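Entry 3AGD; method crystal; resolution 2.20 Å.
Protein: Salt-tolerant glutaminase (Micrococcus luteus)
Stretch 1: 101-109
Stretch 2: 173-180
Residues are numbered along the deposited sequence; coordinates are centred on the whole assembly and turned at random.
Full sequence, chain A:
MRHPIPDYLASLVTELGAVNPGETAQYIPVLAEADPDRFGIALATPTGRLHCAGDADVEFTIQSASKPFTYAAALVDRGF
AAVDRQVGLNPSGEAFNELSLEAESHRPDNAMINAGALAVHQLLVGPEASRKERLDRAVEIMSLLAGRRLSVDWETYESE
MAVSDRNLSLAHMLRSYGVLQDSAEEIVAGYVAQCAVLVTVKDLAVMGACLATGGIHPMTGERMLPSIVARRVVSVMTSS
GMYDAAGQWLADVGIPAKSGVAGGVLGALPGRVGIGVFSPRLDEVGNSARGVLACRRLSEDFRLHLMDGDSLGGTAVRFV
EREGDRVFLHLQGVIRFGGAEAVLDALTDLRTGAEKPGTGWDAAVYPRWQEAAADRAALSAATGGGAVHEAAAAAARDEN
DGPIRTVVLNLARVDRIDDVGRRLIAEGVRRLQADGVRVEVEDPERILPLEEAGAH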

# COMPACT_ATOMS: atom_id res chain seq x y z
N LEU A 101 -1.80 -25.22 16.08
CA LEU A 101 -1.61 -26.38 15.21
C LEU A 101 -2.77 -27.36 15.29
O LEU A 101 -2.97 -28.17 14.39
CB LEU A 101 -0.33 -27.13 15.60
CG LEU A 101 0.97 -26.33 15.67
CD1 LEU A 101 2.08 -27.24 16.16
CD2 LEU A 101 1.29 -25.73 14.31
N GLU A 102 -3.53 -27.28 16.38
CA GLU A 102 -4.67 -28.17 16.57
C GLU A 102 -5.84 -27.83 15.67
O GLU A 102 -6.89 -28.45 15.75
CB GLU A 102 -5.13 -28.15 18.03
CG GLU A 102 -4.07 -28.62 19.02
CD GLU A 102 -4.63 -28.80 20.42
OE1 GLU A 102 -5.21 -27.83 20.96
OE2 GLU A 102 -4.49 -29.90 20.99
N ALA A 103 -5.65 -26.83 14.81
CA ALA A 103 -6.71 -26.43 13.88
C ALA A 103 -6.85 -27.52 12.82
O ALA A 103 -6.10 -28.49 12.82
CB ALA A 103 -6.37 -25.11 13.22
N GLU A 104 -7.80 -27.33 11.92
CA GLU A 104 -8.06 -28.29 10.85
C GLU A 104 -6.92 -28.37 9.84
O GLU A 104 -6.72 -29.40 9.20
CB GLU A 104 -9.36 -27.92 10.14
CG GLU A 104 -9.49 -26.44 9.81
CD GLU A 104 -8.39 -25.94 8.88
OE1 GLU A 104 -7.87 -24.83 9.12
OE2 GLU A 104 -8.06 -26.64 7.90
N SER A 105 -6.17 -27.28 9.71
CA SER A 105 -5.07 -27.21 8.76
C SER A 105 -3.74 -27.74 9.30
O SER A 105 -2.91 -28.21 8.52
CB SER A 105 -4.91 -25.76 8.28
OG SER A 105 -4.84 -24.86 9.38
N HIS A 106 -3.55 -27.67 10.61
CA HIS A 106 -2.32 -28.15 11.24
C HIS A 106 -1.11 -27.43 10.66
O HIS A 106 -0.32 -28.01 9.93
CB HIS A 106 -2.16 -29.65 11.01
CG HIS A 106 -3.30 -30.47 11.53
ND1 HIS A 106 -3.75 -30.37 12.83
CD2 HIS A 106 -4.08 -31.40 10.92
CE1 HIS A 106 -4.76 -31.21 13.00
NE2 HIS A 106 -4.98 -31.84 11.86
N ARG A 107 -0.97 -26.15 11.00
CA ARG A 107 0.15 -25.37 10.49
C ARG A 107 0.43 -24.19 11.40
O ARG A 107 -0.50 -23.62 11.99
CB ARG A 107 -0.17 -24.87 9.08
CG ARG A 107 -1.32 -23.87 9.06
CD ARG A 107 -1.90 -23.67 7.66
NE ARG A 107 -3.06 -22.78 7.71
CZ ARG A 107 -3.92 -22.62 6.72
NH1 ARG A 107 -3.77 -23.29 5.58
NH2 ARG A 107 -4.95 -21.79 6.87
N PRO A 108 1.71 -23.81 11.56
CA PRO A 108 2.05 -22.67 12.41
C PRO A 108 1.37 -21.43 11.82
O PRO A 108 1.05 -21.41 10.63
CB PRO A 108 3.58 -22.62 12.34
CG PRO A 108 3.88 -23.23 11.00
CD PRO A 108 2.92 -24.39 10.95
N ASP A 109 1.17 -20.40 12.63
CA ASP A 109 0.49 -19.19 12.18
C ASP A 109 1.02 -18.45 10.94
O ASP A 109 0.23 -18.06 10.08
CB ASP A 109 0.33 -18.20 13.34
CG ASP A 109 -0.76 -18.63 14.32
OD1 ASP A 109 -1.59 -19.48 13.94
OD2 ASP A 109 -0.79 -18.10 15.45
N MET A 173 7.42 -30.34 18.04
CA MET A 173 5.98 -30.19 18.06
C MET A 173 5.44 -30.19 16.63
O MET A 173 4.41 -30.80 16.34
CB MET A 173 5.57 -28.89 18.76
CG MET A 173 4.07 -28.78 19.04
SD MET A 173 3.47 -30.01 20.24
CE MET A 173 3.89 -29.19 21.78
N LEU A 174 6.13 -29.51 15.73
CA LEU A 174 5.69 -29.46 14.34
C LEU A 174 5.70 -30.84 13.69
O LEU A 174 4.80 -31.16 12.91
CB LEU A 174 6.56 -28.48 13.54
CG LEU A 174 6.42 -27.00 13.93
CD1 LEU A 174 7.46 -26.17 13.19
CD2 LEU A 174 5.02 -26.49 13.62
N ARG A 175 6.70 -31.67 14.00
CA ARG A 175 6.76 -33.02 13.45
C ARG A 175 5.54 -33.78 13.97
O ARG A 175 4.89 -34.53 13.24
CB ARG A 175 8.02 -33.76 13.91
CG ARG A 175 9.27 -33.50 13.07
CD ARG A 175 10.50 -34.12 13.72
NE ARG A 175 10.32 -35.53 14.03
CZ ARG A 175 10.32 -36.50 13.12
NH1 ARG A 175 10.50 -36.22 11.84
NH2 ARG A 175 10.13 -37.76 13.49
N SER A 176 5.26 -33.58 15.25
CA SER A 176 4.14 -34.21 15.94
C SER A 176 2.83 -34.02 15.19
O SER A 176 1.97 -34.89 15.20
CB SER A 176 4.03 -33.62 17.35
OG SER A 176 2.94 -34.17 18.06
N TYR A 177 2.67 -32.86 14.55
CA TYR A 177 1.46 -32.57 13.79
C TYR A 177 1.62 -32.72 12.29
O TYR A 177 0.79 -32.22 11.52
CB TYR A 177 0.95 -31.15 14.10
CG TYR A 177 0.30 -31.01 15.45
CD1 TYR A 177 1.06 -30.93 16.62
CD2 TYR A 177 -1.09 -30.96 15.57
CE1 TYR A 177 0.46 -30.82 17.86
CE2 TYR A 177 -1.71 -30.85 16.82
CZ TYR A 177 -0.92 -30.78 17.96
OH TYR A 177 -1.52 -30.66 19.19
N GLY A 178 2.69 -33.39 11.86
CA GLY A 178 2.92 -33.60 10.44
C GLY A 178 3.37 -32.40 9.62
O GLY A 178 3.36 -32.45 8.39
N VAL A 179 3.76 -31.31 10.28
CA VAL A 179 4.21 -30.12 9.56
C VAL A 179 5.65 -30.31 9.07
O VAL A 179 6.03 -29.78 8.03
CB VAL A 179 4.12 -28.86 10.44
CG1 VAL A 179 4.70 -27.66 9.71
CG2 VAL A 179 2.66 -28.61 10.80
N LEU A 180 6.43 -31.07 9.84
CA LEU A 180 7.82 -31.36 9.48
C LEU A 180 7.95 -32.87 9.27
O LEU A 180 7.34 -33.66 9.99
CB LEU A 180 8.77 -30.93 10.59
CG LEU A 180 8.89 -29.44 10.90
CD1 LEU A 180 9.98 -29.24 11.94
CD2 LEU A 180 9.22 -28.67 9.64

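Two segments, one without regular secondary structure and one at the end of a helix, can be held together without a single hydrogen bond between them when they offer each other fitted, largely apolar surfaces, their polar groups being handled within a stretch or elsewhere. Residues 101-109 and 173-180 of the salt-tolerant glutaminase illustrate the principle: they bury 387 Å² between them, and no hydrogen bond crosses the contact.

The aromatic contribution comes from Tyr177, the first residue to leave helical geometry after the helix. Its CA-to-CB bond points toward the other stretch, and chi1 is m; Tyr177 is the most heavily covered residue of the contact. Leu101 CB lies over one face, 3.9 Å from the centroid of the Tyr177 ring and 12° off its normal, a CH-pi arrangement. At the edge of the ring, His106 ND1 approaches Tyr177 CD2 at 3.9 Å. A planar side chain suits this place because it can meet an aliphatic group on its face and another ring at its edge. Glu102 adds its aliphatic portion, with CG 3.3 Å from Tyr177 OH, while that hydroxyl is hydrogen-bonded elsewhere in the structure.

Aliphatic packing extends the contact. The branched end of Leu101 reaches two helical residues: CD1 lies 3.8 Å from Met173 CG, and CD2 lies 3.9 Å from Leu174 CD2. Pro108, buried and compact, sets its CD 4.0 Å from Leu174 CD2 and 3.9 Å from Val179 CG1. The other methyl of Val179, CG2, comes within 3.2 Å of His106 O, a close packing contact.

Hydrogen bonds act within each partner instead. His106 ND1 donates to Leu101 O at 2.8 Å, tying together two residues of the first stretch that both touch Tyr177. Within the second stretch, Val179 N donates to Leu174 O at 2.8 Å, closing the turn that brings Val179 up to Pro108.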